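PDB 1WVQ: hypothetical protein PAE2307 from Pyrobaculum aerophilum, which belongs to a family of adenosine-specific kinases and is stably phosphorylated on a histidine. Local coordinates for the interface of chains A and B. Sequence-based numbering; all coordinates share one arbitrary frame. Chains: chain A/B, hypothetical protein PAE2307.

Contact 1: the interface of chains A and B. Residues chain A 6, 125, 127-128, 131-133; chain B 10, 121, 123, 138.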
ATOM      1  N   ILE A   6       9.676  34.191  14.797  1.00 26.38           N
ATOM      2  CA  ILE A   6       8.644  33.185  14.565  1.00 25.03           C
ATOM      3  C   ILE A   6       7.365  33.505  15.340  1.00 23.98           C
ATOM      4  O   ILE A   6       7.355  33.520  16.576  1.00 25.09           O
ATOM      5  CB  ILE A   6       9.158  31.794  14.959  1.00 25.65           C
ATOM      6  CG1 ILE A   6       9.747  31.847  16.363  1.00 27.35           C
ATOM      7  CG2 ILE A   6      10.213  31.330  13.964  1.00 26.00           C
ATOM      8  CD1 ILE A   6      10.547  30.639  16.744  1.00 27.08           C
ATOM      9  N   ALA A 125       2.616  28.873  11.866  1.00 12.51           N
ATOM     10  CA  ALA A 125       3.786  29.667  12.182  1.00 12.22           C
ATOM     11  C   ALA A 125       4.140  30.526  10.978  1.00 13.19           C
ATOM     12  O   ALA A 125       4.188  30.042   9.848  1.00 12.69           O
ATOM     13  CB  ALA A 125       4.960  28.765  12.538  1.00 13.70           C
ATOM     14  N   VAL A 127       7.130  32.922   9.679  1.00 14.26           N
ATOM     15  CA  VAL A 127       8.529  33.224   9.960  1.00 14.92           C
ATOM     16  C   VAL A 127       9.071  34.443   9.220  1.00 15.33           C
ATOM     17  O   VAL A 127      10.024  35.075   9.676  1.00 17.15           O
ATOM     18  CB  VAL A 127       9.417  31.989   9.649  1.00 15.06           C
ATOM     19  CG1 VAL A 127       8.943  30.784  10.479  1.00 17.28           C
ATOM     20  CG2 VAL A 127       9.369  31.665   8.159  1.00 16.00           C
ATOM     21  N   GLU A 128       8.454  34.764   8.089  1.00 15.31           N
ATOM     22  CA  GLU A 128       8.834  35.900   7.252  1.00 16.64           C
ATOM     23  C   GLU A 128       7.578  36.329   6.507  1.00 15.30           C
ATOM     24  O   GLU A 128       6.587  35.600   6.494  1.00 14.26           O
ATOM     25  CB  GLU A 128       9.906  35.487   6.237  1.00 18.47           C
ATOM     26  CG  GLU A 128      11.287  35.287   6.829  1.00 23.35           C
ATOM     27  CD  GLU A 128      12.280  34.735   5.821  1.00 24.70           C
ATOM     28  OE1 GLU A 128      12.183  35.083   4.621  1.00 25.18           O
ATOM     29  OE2 GLU A 128      13.175  33.963   6.237  1.00 28.35           O
ATOM     30  N   ARG A 131       5.453  33.709   4.435  1.00 11.95           N
ATOM     31  CA  ARG A 131       6.135  32.426   4.601  1.00 12.14           C
ATOM     32  C   ARG A 131       5.535  31.780   5.850  1.00 12.49           C
ATOM     33  O   ARG A 131       5.939  32.087   6.974  1.00 13.03           O
ATOM     34  CB  ARG A 131       7.641  32.624   4.788  1.00 13.62           C
ATOM     35  CG  ARG A 131       8.360  33.262   3.600  1.00 16.67           C
ATOM     36  CD  ARG A 131       8.212  32.441   2.333  1.00 18.80           C
ATOM     37  NE  ARG A 131       8.672  31.067   2.498  1.00 22.69           N
ATOM     38  CZ  ARG A 131       9.941  30.709   2.679  1.00 23.67           C
ATOM     39  NH1 ARG A 131      10.906  31.624   2.722  1.00 23.35           N
ATOM     40  NH2 ARG A 131      10.244  29.422   2.807  1.00 25.57           N
ATOM     41  N   ARG A 132       4.570  30.886   5.643  1.00 11.25           N
ATOM     42  CA  ARG A 132       3.871  30.217   6.736  1.00 11.72           C
ATOM     43  C   ARG A 132       3.871  28.692   6.631  1.00 11.08           C
ATOM     44  O   ARG A 132       3.966  28.129   5.541  1.00 11.79           O
ATOM     45  CB  ARG A 132       2.424  30.726   6.788  1.00 12.46           C
ATOM     46  CG  ARG A 132       2.310  32.221   7.080  1.00 13.09           C
ATOM     47  CD  ARG A 132       1.007  32.807   6.541  1.00 12.51           C
ATOM     48  NE  ARG A 132      -0.189  32.260   7.183  1.00 14.48           N
ATOM     49  CZ  ARG A 132      -0.678  32.678   8.347  1.00 15.51           C
ATOM     50  NH1 ARG A 132      -0.073  33.659   9.008  1.00 15.58           N
ATOM     51  NH2 ARG A 132      -1.777  32.122   8.847  1.00 15.25           N
ATOM     52  N   GLY A 133       3.760  28.032   7.780  1.00 10.86           N
ATOM     53  CA  GLY A 133       3.740  26.582   7.809  1.00 11.62           C
ATOM     54  C   GLY A 133       2.894  26.085   8.966  1.00 11.15           C
ATOM     55  O   GLY A 133       2.702  26.794   9.956  1.00 11.18           O
TER
ATOM     56  N   LEU B  10      15.225  28.445  13.264  1.00 16.60           N
ATOM     57  CA  LEU B  10      14.842  28.359  11.866  1.00 17.70           C
ATOM     58  C   LEU B  10      16.053  27.902  11.067  1.00 17.87           C
ATOM     59  O   LEU B  10      17.134  28.489  11.156  1.00 19.47           O
ATOM     60  CB  LEU B  10      14.362  29.715  11.351  1.00 18.31           C
ATOM     61  CG  LEU B  10      13.060  30.241  11.946  1.00 20.72           C
ATOM     62  CD1 LEU B  10      12.750  31.599  11.349  1.00 22.51           C
ATOM     63  CD2 LEU B  10      11.924  29.260  11.666  1.00 22.02           C
ATOM     64  N   LYS B 121      12.077  26.298   4.855  1.00 13.06           N
ATOM     65  CA  LYS B 121      12.618  26.494   6.189  1.00 13.98           C
ATOM     66  C   LYS B 121      12.127  25.348   7.052  1.00 13.42           C
ATOM     67  O   LYS B 121      10.998  24.872   6.887  1.00 13.47           O
ATOM     68  CB  LYS B 121      12.111  27.794   6.820  1.00 15.38           C
ATOM     69  CG  LYS B 121      12.427  29.056   6.062  1.00 17.54           C
ATOM     70  CD  LYS B 121      13.915  29.304   5.980  1.00 18.83           C
ATOM     71  CE  LYS B 121      14.195  30.697   5.449  1.00 21.19           C
ATOM     72  NZ  LYS B 121      15.654  30.944   5.368  1.00 22.46           N
ATOM     73  N   ILE B 123      11.529  24.323  11.021  1.00 12.88           N
ATOM     74  CA  ILE B 123      11.433  24.918  12.343  1.00 12.84           C
ATOM     75  C   ILE B 123      11.818  23.819  13.314  1.00 12.77           C
ATOM     76  O   ILE B 123      11.188  22.761  13.346  1.00 12.09           O
ATOM     77  CB  ILE B 123      10.004  25.403  12.652  1.00 13.00           C
ATOM     78  CG1 ILE B 123       9.548  26.376  11.563  1.00 14.07           C
ATOM     79  CG2 ILE B 123       9.973  26.101  14.009  1.00 14.07           C
ATOM     80  CD1 ILE B 123       8.125  26.855  11.723  1.00 16.01           C
ATOM     81  N   VAL B 138       8.207  25.391   6.445  1.00 10.99           N
ATOM     82  CA  VAL B 138       7.585  26.500   5.743  1.00 11.69           C
ATOM     83  C   VAL B 138       7.964  26.238   4.288  1.00 12.79           C
ATOM     84  O   VAL B 138       9.058  26.580   3.833  1.00 13.29           O
ATOM     85  CB  VAL B 138       8.140  27.849   6.240  1.00 12.98           C
ATOM     86  CG1 VAL B 138       7.458  28.998   5.512  1.00 14.22           C
ATOM     87  CG2 VAL B 138       7.904  27.966   7.745  1.00 13.81           C
TER

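Contact 2: the interface of chains A and B. Residues chain A 32-33, 62-64; chain B 147, 152, 155-156.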
ATOM      1  N   VAL A  32      -4.198  18.829  -6.789  1.00  9.60           N
ATOM      2  CA  VAL A  32      -5.626  19.107  -6.833  1.00  9.77           C
ATOM      3  C   VAL A  32      -6.408  18.092  -7.663  1.00  9.42           C
ATOM      4  O   VAL A  32      -7.486  17.665  -7.255  1.00  9.78           O
ATOM      5  CB  VAL A  32      -5.906  20.549  -7.339  1.00 10.23           C
ATOM      6  CG1 VAL A  32      -5.616  20.662  -8.813  1.00 12.85           C
ATOM      7  CG2 VAL A  32      -7.348  20.934  -7.042  1.00 11.10           C
ATOM      8  N   GLU A  33      -5.873  17.688  -8.810  1.00  8.79           N
ATOM      9  CA  GLU A  33      -6.568  16.712  -9.642  1.00  9.26           C
ATOM     10  C   GLU A  33      -6.498  15.311  -9.042  1.00  8.41           C
ATOM     11  O   GLU A  33      -7.485  14.571  -9.065  1.00  9.04           O
ATOM     12  CB  GLU A  33      -5.995  16.709 -11.061  1.00  9.98           C
ATOM     13  CG  GLU A  33      -6.245  18.025 -11.793  1.00  9.89           C
ATOM     14  CD  GLU A  33      -6.193  17.902 -13.308  1.00 12.87           C
ATOM     15  OE1 GLU A  33      -6.354  16.781 -13.835  1.00 12.47           O
ATOM     16  OE2 GLU A  33      -6.018  18.945 -13.967  1.00 13.29           O
ATOM     17  N   ARG A  62      -5.830  26.328  -5.629  1.00 11.19           N
ATOM     18  CA  ARG A  62      -6.416  25.525  -6.694  1.00 10.76           C
ATOM     19  C   ARG A  62      -7.557  24.715  -6.096  1.00 11.18           C
ATOM     20  O   ARG A  62      -7.460  24.246  -4.963  1.00 12.05           O
ATOM     21  CB  ARG A  62      -5.350  24.600  -7.280  1.00  9.87           C
ATOM     22  CG  ARG A  62      -4.092  25.320  -7.729  1.00 12.15           C
ATOM     23  CD  ARG A  62      -4.348  26.188  -8.955  1.00 11.77           C
ATOM     24  NE  ARG A  62      -3.136  26.877  -9.398  1.00 12.22           N
ATOM     25  CZ  ARG A  62      -2.988  27.439 -10.592  1.00 12.81           C
ATOM     26  NH1 ARG A  62      -3.978  27.393 -11.479  1.00 13.03           N
ATOM     27  NH2 ARG A  62      -1.849  28.045 -10.897  1.00 13.72           N
ATOM     28  N   HIS A  63      -8.638  24.540  -6.846  1.00 10.12           N
ATOM     29  CA  HIS A  63      -9.769  23.811  -6.295  1.00 10.45           C
ATOM     30  C   HIS A  63     -10.629  23.044  -7.288  1.00 10.40           C
ATOM     31  O   HIS A  63     -10.632  23.329  -8.481  1.00 10.88           O
ATOM     32  CB  HIS A  63     -10.663  24.784  -5.520  1.00 11.49           C
ATOM     33  CG  HIS A  63     -11.189  25.913  -6.353  1.00 11.89           C
ATOM     34  ND1 HIS A  63     -12.487  25.958  -6.816  1.00 14.70           N
ATOM     35  CD2 HIS A  63     -10.597  27.054  -6.780  1.00 11.08           C
ATOM     36  CE1 HIS A  63     -12.672  27.080  -7.492  1.00 10.11           C
ATOM     37  NE2 HIS A  63     -11.540  27.762  -7.483  1.00 15.21           N
ATOM     38  N   GLU A  64     -11.341  22.055  -6.757  1.00 10.08           N
ATOM     39  CA  GLU A  64     -12.274  21.208  -7.505  1.00 11.24           C
ATOM     40  C   GLU A  64     -13.378  20.860  -6.507  1.00 11.51           C
ATOM     41  O   GLU A  64     -13.130  20.808  -5.302  1.00 12.19           O
ATOM     42  CB  GLU A  64     -11.608  19.913  -7.975  1.00 10.80           C
ATOM     43  CG  GLU A  64     -10.495  20.069  -9.008  1.00 12.26           C
ATOM     44  CD  GLU A  64     -10.980  20.608 -10.346  1.00 12.81           C
ATOM     45  OE1 GLU A  64     -12.191  20.508 -10.634  1.00 13.85           O
ATOM     46  OE2 GLU A  64     -10.137  21.116 -11.121  1.00 13.25           O
TER
ATOM     47  N   GLU B 147      -7.834  30.432  -7.655  1.00 12.85           N
ATOM     48  CA  GLU B 147      -7.872  30.026  -9.054  1.00 13.08           C
ATOM     49  C   GLU B 147      -9.201  30.361  -9.735  1.00 12.75           C
ATOM     50  O   GLU B 147     -10.269  30.065  -9.209  1.00 13.18           O
ATOM     51  CB  GLU B 147      -7.601  28.517  -9.136  1.00 13.56           C
ATOM     52  CG  GLU B 147      -7.565  27.926 -10.532  1.00 14.72           C
ATOM     53  CD  GLU B 147      -7.313  26.436 -10.505  1.00 12.26           C
ATOM     54  OE1 GLU B 147      -8.011  25.728  -9.736  1.00 14.04           O
ATOM     55  OE2 GLU B 147      -6.431  25.969 -11.254  1.00 14.79           O
ATOM     56  N   ARG B 152      -7.854  27.695 -14.145  1.00 11.99           N
ATOM     57  CA  ARG B 152      -8.072  26.256 -14.119  1.00 12.87           C
ATOM     58  C   ARG B 152      -7.832  25.633 -15.488  1.00 12.74           C
ATOM     59  O   ARG B 152      -7.233  24.563 -15.595  1.00 12.90           O
ATOM     60  CB  ARG B 152      -9.496  25.953 -13.652  1.00 12.26           C
ATOM     61  CG  ARG B 152      -9.848  24.473 -13.683  1.00 12.37           C
ATOM     62  CD  ARG B 152     -11.149  24.220 -12.952  1.00 12.36           C
ATOM     63  NE  ARG B 152     -11.523  22.810 -12.964  1.00 14.66           N
ATOM     64  CZ  ARG B 152     -12.102  22.188 -13.985  1.00 14.77           C
ATOM     65  NH1 ARG B 152     -12.388  22.842 -15.105  1.00 16.57           N
ATOM     66  NH2 ARG B 152     -12.403  20.902 -13.880  1.00 16.25           N
ATOM     67  N   ARG B 155      -4.163  25.460 -15.999  1.00 13.70           N
ATOM     68  CA  ARG B 155      -3.547  24.429 -15.162  1.00 13.69           C
ATOM     69  C   ARG B 155      -3.795  23.045 -15.774  1.00 13.08           C
ATOM     70  O   ARG B 155      -2.915  22.178 -15.765  1.00 12.35           O
ATOM     71  CB  ARG B 155      -4.130  24.514 -13.744  1.00 15.76           C
ATOM     72  CG  ARG B 155      -3.787  23.371 -12.806  1.00 17.94           C
ATOM     73  CD  ARG B 155      -4.764  22.218 -12.949  1.00 20.09           C
ATOM     74  NE  ARG B 155      -6.128  22.526 -12.522  1.00 23.78           N
ATOM     75  CZ  ARG B 155      -6.472  22.898 -11.294  1.00 21.69           C
ATOM     76  NH1 ARG B 155      -5.538  23.029 -10.360  1.00 26.83           N
ATOM     77  NH2 ARG B 155      -7.757  23.074 -10.974  1.00 19.13           N
ATOM     78  N   LYS B 156      -4.994  22.844 -16.311  1.00 12.77           N
ATOM     79  CA  LYS B 156      -5.342  21.575 -16.934  1.00 12.42           C
ATOM     80  C   LYS B 156      -4.506  21.340 -18.191  1.00 13.25           C
ATOM     81  O   LYS B 156      -4.031  20.229 -18.429  1.00 12.62           O
ATOM     82  CB  LYS B 156      -6.836  21.546 -17.284  1.00 13.30           C
ATOM     83  CG  LYS B 156      -7.752  21.262 -16.092  1.00 14.99           C
ATOM     84  CD  LYS B 156      -9.219  21.601 -16.379  1.00 18.49           C
ATOM     85  CE  LYS B 156      -9.705  21.007 -17.686  1.00 21.15           C
ATOM     86  NZ  LYS B 156     -11.117  21.394 -17.987  1.00 19.96           N
TER
HETATM   87  O   HOH W   1     -10.744  25.748  -9.931  1.00 15.75           O

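Contact 3: the interface of chains A and B. Residues chain A 25, 111, 133-134; chain B 111-114, 135-137, 139.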
ATOM      1  N   GLN A  25      -0.719  18.110   3.815  1.00  7.74           N
ATOM      2  CA  GLN A  25       0.322  18.804   3.072  1.00  8.61           C
ATOM      3  C   GLN A  25       0.748  17.924   1.913  1.00  7.62           C
ATOM      4  O   GLN A  25       0.860  16.708   2.057  1.00  8.26           O
ATOM      5  CB  GLN A  25       1.519  19.085   3.982  1.00  8.13           C
ATOM      6  CG  GLN A  25       2.566  20.026   3.399  1.00  9.70           C
ATOM      7  CD  GLN A  25       3.729  20.213   4.353  1.00  9.22           C
ATOM      8  OE1 GLN A  25       3.550  20.676   5.483  1.00 10.17           O
ATOM      9  NE2 GLN A  25       4.924  19.843   3.911  1.00  9.53           N
ATOM     10  N   ARG A 111       1.723  14.500   4.071  1.00  8.34           N
ATOM     11  CA  ARG A 111       1.238  14.603   5.445  1.00  8.57           C
ATOM     12  C   ARG A 111      -0.272  14.789   5.517  1.00  7.99           C
ATOM     13  O   ARG A 111      -0.872  15.375   4.629  1.00  8.46           O
ATOM     14  CB  ARG A 111       1.874  15.809   6.157  1.00  9.87           C
ATOM     15  CG  ARG A 111       3.346  16.028   5.867  1.00 10.49           C
ATOM     16  CD  ARG A 111       3.844  17.329   6.483  1.00 10.06           C
ATOM     17  NE  ARG A 111       4.007  17.223   7.932  1.00  9.76           N
ATOM     18  CZ  ARG A 111       4.342  18.240   8.715  1.00  8.72           C
ATOM     19  NH1 ARG A 111       4.545  19.440   8.190  1.00 10.41           N
ATOM     20  NH2 ARG A 111       4.479  18.057  10.021  1.00  8.24           N
ATOM     21  N   GLY A 133       3.760  28.032   7.780  1.00 10.86           N
ATOM     22  CA  GLY A 133       3.740  26.582   7.809  1.00 11.62           C
ATOM     23  C   GLY A 133       2.894  26.085   8.966  1.00 11.15           C
ATOM     24  O   GLY A 133       2.702  26.794   9.956  1.00 11.18           O
ATOM     25  N   VAL A 134       2.385  24.865   8.845  1.00 11.35           N
ATOM     26  CA  VAL A 134       1.557  24.284   9.892  1.00 11.08           C
ATOM     27  C   VAL A 134       2.400  23.633  10.981  1.00 11.63           C
ATOM     28  O   VAL A 134       3.201  22.740  10.711  1.00 12.04           O
ATOM     29  CB  VAL A 134       0.590  23.228   9.307  1.00 10.70           C
ATOM     30  CG1 VAL A 134      -0.164  22.524  10.428  1.00 10.82           C
ATOM     31  CG2 VAL A 134      -0.388  23.895   8.354  1.00 10.92           C
TER
ATOM     32  N   ARG B 111       7.390   9.604   9.174  1.00  8.57           N
ATOM     33  CA  ARG B 111       6.926  10.942   8.789  1.00  8.91           C
ATOM     34  C   ARG B 111       7.719  11.502   7.616  1.00  8.68           C
ATOM     35  O   ARG B 111       8.891  11.189   7.446  1.00  8.94           O
ATOM     36  CB  ARG B 111       7.091  11.948   9.942  1.00  9.83           C
ATOM     37  CG  ARG B 111       6.816  11.427  11.335  1.00 11.53           C
ATOM     38  CD  ARG B 111       7.198  12.463  12.398  1.00  9.11           C
ATOM     39  NE  ARG B 111       6.228  13.553  12.491  1.00 10.24           N
ATOM     40  CZ  ARG B 111       6.341  14.581  13.325  1.00 10.21           C
ATOM     41  NH1 ARG B 111       7.387  14.668  14.138  1.00 11.38           N
ATOM     42  NH2 ARG B 111       5.398  15.515  13.357  1.00 10.93           N
ATOM     43  N   ILE B 112       7.062  12.336   6.817  1.00  8.98           N
ATOM     44  CA  ILE B 112       7.712  13.031   5.710  1.00  9.07           C
ATOM     45  C   ILE B 112       7.239  14.470   5.899  1.00  9.40           C
ATOM     46  O   ILE B 112       6.066  14.774   5.707  1.00 10.26           O
ATOM     47  CB  ILE B 112       7.275  12.506   4.328  1.00  9.46           C
ATOM     48  CG1 ILE B 112       7.729  11.049   4.156  1.00 10.01           C
ATOM     49  CG2 ILE B 112       7.877  13.394   3.232  1.00 10.08           C
ATOM     50  CD1 ILE B 112       7.310  10.411   2.838  1.00 10.58           C
ATOM     51  N   PHE B 113       8.156  15.344   6.302  1.00  7.97           N
ATOM     52  CA  PHE B 113       7.833  16.742   6.570  1.00  8.65           C
ATOM     53  C   PHE B 113       7.659  17.589   5.321  1.00  8.92           C
ATOM     54  O   PHE B 113       6.868  18.534   5.317  1.00  9.74           O
ATOM     55  CB  PHE B 113       8.928  17.375   7.437  1.00  8.94           C
ATOM     56  CG  PHE B 113       9.116  16.710   8.779  1.00  8.83           C
ATOM     57  CD1 PHE B 113       8.128  16.787   9.755  1.00  9.48           C
ATOM     58  CD2 PHE B 113      10.297  16.030   9.072  1.00  9.97           C
ATOM     59  CE1 PHE B 113       8.312  16.197  11.007  1.00  9.27           C
ATOM     60  CE2 PHE B 113      10.491  15.437  10.322  1.00  9.93           C
ATOM     61  CZ  PHE B 113       9.499  15.523  11.288  1.00  9.81           C
ATOM     62  N   ALA B 114       8.404  17.261   4.271  1.00  8.44           N
ATOM     63  CA  ALA B 114       8.331  18.021   3.033  1.00  9.01           C
ATOM     64  C   ALA B 114       8.983  17.318   1.851  1.00  8.79           C
ATOM     65  O   ALA B 114       9.882  16.501   2.012  1.00  9.19           O
ATOM     66  CB  ALA B 114       8.982  19.392   3.233  1.00 10.96           C
ATOM     67  N   VAL B 135       9.519  20.843  14.453  1.00 12.72           N
ATOM     68  CA  VAL B 135       8.186  21.332  14.778  1.00 15.10           C
ATOM     69  C   VAL B 135       7.344  21.407  13.514  1.00 16.37           C
ATOM     70  O   VAL B 135       6.170  21.027  13.512  1.00 19.32           O
ATOM     71  CB  VAL B 135       8.255  22.725  15.430  1.00 17.23           C
ATOM     72  CG1 VAL B 135       6.868  23.367  15.460  1.00 19.73           C
ATOM     73  CG2 VAL B 135       8.824  22.601  16.833  1.00 20.78           C
ATOM     74  N   GLY B 136       7.956  21.885  12.436  1.00 13.53           N
ATOM     75  CA  GLY B 136       7.250  22.000  11.175  1.00 13.30           C
ATOM     76  C   GLY B 136       8.154  22.553  10.092  1.00 11.63           C
ATOM     77  O   GLY B 136       9.367  22.668  10.281  1.00 11.50           O
ATOM     78  N   VAL B 137       7.561  22.875   8.949  1.00 10.57           N
ATOM     79  CA  VAL B 137       8.309  23.431   7.832  1.00  9.74           C
ATOM     80  C   VAL B 137       7.513  24.567   7.213  1.00  9.30           C
ATOM     81  O   VAL B 137       6.311  24.705   7.435  1.00 10.93           O
ATOM     82  CB  VAL B 137       8.585  22.374   6.716  1.00  9.98           C
ATOM     83  CG1 VAL B 137       9.370  21.196   7.279  1.00 11.39           C
ATOM     84  CG2 VAL B 137       7.268  21.904   6.093  1.00 12.28           C
ATOM     85  N   ASP B 139       7.047  25.602   3.574  1.00 11.18           N
ATOM     86  CA  ASP B 139       7.259  25.212   2.187  1.00 11.29           C
ATOM     87  C   ASP B 139       6.696  26.232   1.205  1.00 11.04           C
ATOM     88  O   ASP B 139       5.492  26.314   1.008  1.00 11.21           O
ATOM     89  CB  ASP B 139       6.604  23.844   1.973  1.00 11.49           C
ATOM     90  CG  ASP B 139       6.907  23.243   0.614  1.00 12.90           C
ATOM     91  OD1 ASP B 139       7.465  23.943  -0.255  1.00 12.31           O
ATOM     92  OD2 ASP B 139       6.572  22.058   0.413  1.00 12.78           O
TER
HETATM   93  O   HOH W   2       4.868  22.249   8.610  1.00 10.02           O
HETATM   94  O   HOH W   3       5.755  19.428   1.065  1.00 10.64           O
HETATM   95  O   HOH W   4       4.275  20.282  11.787  1.00 17.12           O

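Contact 1: the interface of chains A and B
In this member of the adenosine-specific kinase family, two chains meet through beta-strands: 120-128 and 131-139 of chain A face strands 7-12, 120-126 and 131-139 of chain B. Aliphatic contact dominates. The forked end of B:Leu10 packs against two neighbouring chain A groups. A:Ile6 slides past it in the opposite direction, methyl CG2 lying 3.5 Å from B:Leu10 CD2, while A:Val127 crosses obliquely and brings CG1 to 3.6 Å from the same CD2 methyl. The other branch of A:Val127, CG2, meets B:Val138 CG2 tip to tip at 4.0 Å. B:Val138 lays its second methyl, CG1, anti to its backbone N (chi1 -179°), against the backbone where A:Arg131 joins A:Arg132, and against A:Arg131 CB at 3.7 Å. B:Ile123 extends CD1 to within 3.8 Å of the A:Ala125 CB methyl.

Hydrogen bonding comes from A:Arg131, whose chain bends at chi2 and chi3 so that the guanidinium curls back over B:Val138. Its NH2 donates to the B:Val138 backbone O at 3.2 Å, bent (137° at H) and from above the carbonyl plane.

Electrostatic attraction is looser: A:Glu128 and B:Lys121 cross nearly at right angles, A:Glu128 OE2 lying nearer to B:Lys121 CE (3.5 Å) than to NZ (4.0 Å), so their opposite charges may attract without forming a salt bridge.

Contact 2: the interface of chains A and B
A methyl group against a guanidinium forms the apolar centre: A:Val32, on helix 31-40, directs CG1 at B:Arg155, 3.4 Å from its CZ. B:Arg155, bent at chi2 and chi3, turns its flat group in among carboxylates. B:Glu147 OE2 lies over the centre of one guanidinium face, while B:Glu147 OE1 salt-bridges B:Arg155 NH2, probably positioning both groups.

B:Glu147 is extended, with CG anti to the backbone N (chi1 -178°), and crosses A:Arg62 almost perpendicularly. Its OE2 accepts a nearly straight hydrogen bond (166° at H) from A:Arg62 NH1 at 2.8 Å, in the guanidinium plane but above that of the carboxylate. OE1 takes the backbone N-H of A:His63 at 3.2 Å, and water 1 links OE1 to A:His63 O. The imidazole NE2 of A:His63 donates to B:Glu147 O at 3.1 Å, on a carbonyl lone pair.

At the rim, B:Arg152 grips A:Glu64 side-on: NE reaches OE2 at 2.9 Å and NH2 reaches OE1 at 3.3 Å, both on syn lone pairs. B:Arg155 NH2 adds a salt bridge to A:Glu64 OE2 by charge alone, its N-H turned away. These charged clasps tie helix 149-162 of chain B and the preceding loop, which holds B:Glu147, to chain A, probably steadying the assembly.

Contact 3: the interface of chains A and B
The guanidinium of A:Arg111 stands at 81° to the ring of B:Phe113, whose CD1 lies 3.8 Å above one guanidinium face, towards its rim. A:Arg111 NH2 sits at the ring's edge, in plane. B:Arg111 NH1 occupies another part of that edge, while B:Phe113 CE1 lies over the centre of the B:Arg111 guanidinium. Both guanidinium groups thus meet one ring, and the like-charged A:Arg111 NH2 and B:Arg111 NH2 come within 4.3 Å, probably at some energetic cost.

At the edge of the A:Arg111 guanidinium, NH1 donates to A:Gln25 OE1 at 3.1 Å, from above the amide carbonyl plane, which helps fix the amide's rotation. The extended A:Gln25, with CG anti to the backbone N, presents NE2 to B:Phe113 O at 2.7 Å. This bond reaches the oxygen in its carbonyl plane but is bent, 130° at H.

Water 2 joins A:Arg111 NH1 and A:Val134 O to the backbone of B:Val137, taking its N-H almost straight (172° at H) at 2.8 Å. Water 4 connects A:Arg111 NH2 to A:Val134 O and B:Val135 O, and water 3 bridges A:Gln25 NE2 and B:Asp139 OD2.

In the fold, strands 20-25, 111-116 and 131-139 of chain A bring these groups against strands 111-116 and 131-139 of chain B.

Contact 1 and contact 3 are neighbours, their C-alpha centres about 11 Å apart; A:Gly133 belongs to both, and strand 131-139 of each chain takes part in both. They form adjoining parts of one strand-lined surface, aliphatic in the first and more hydrated in the second. Contact 2 lies farther off, about 26 Å from contact 1 and 22 Å from contact 3, where the C-terminal helix of chain B reaches chain A. Two separated attachments may restrain rocking of the chains. The whole interface is not an exact two-fold; repeated among the six deposited copies, such contacts may help hold a hexamer together.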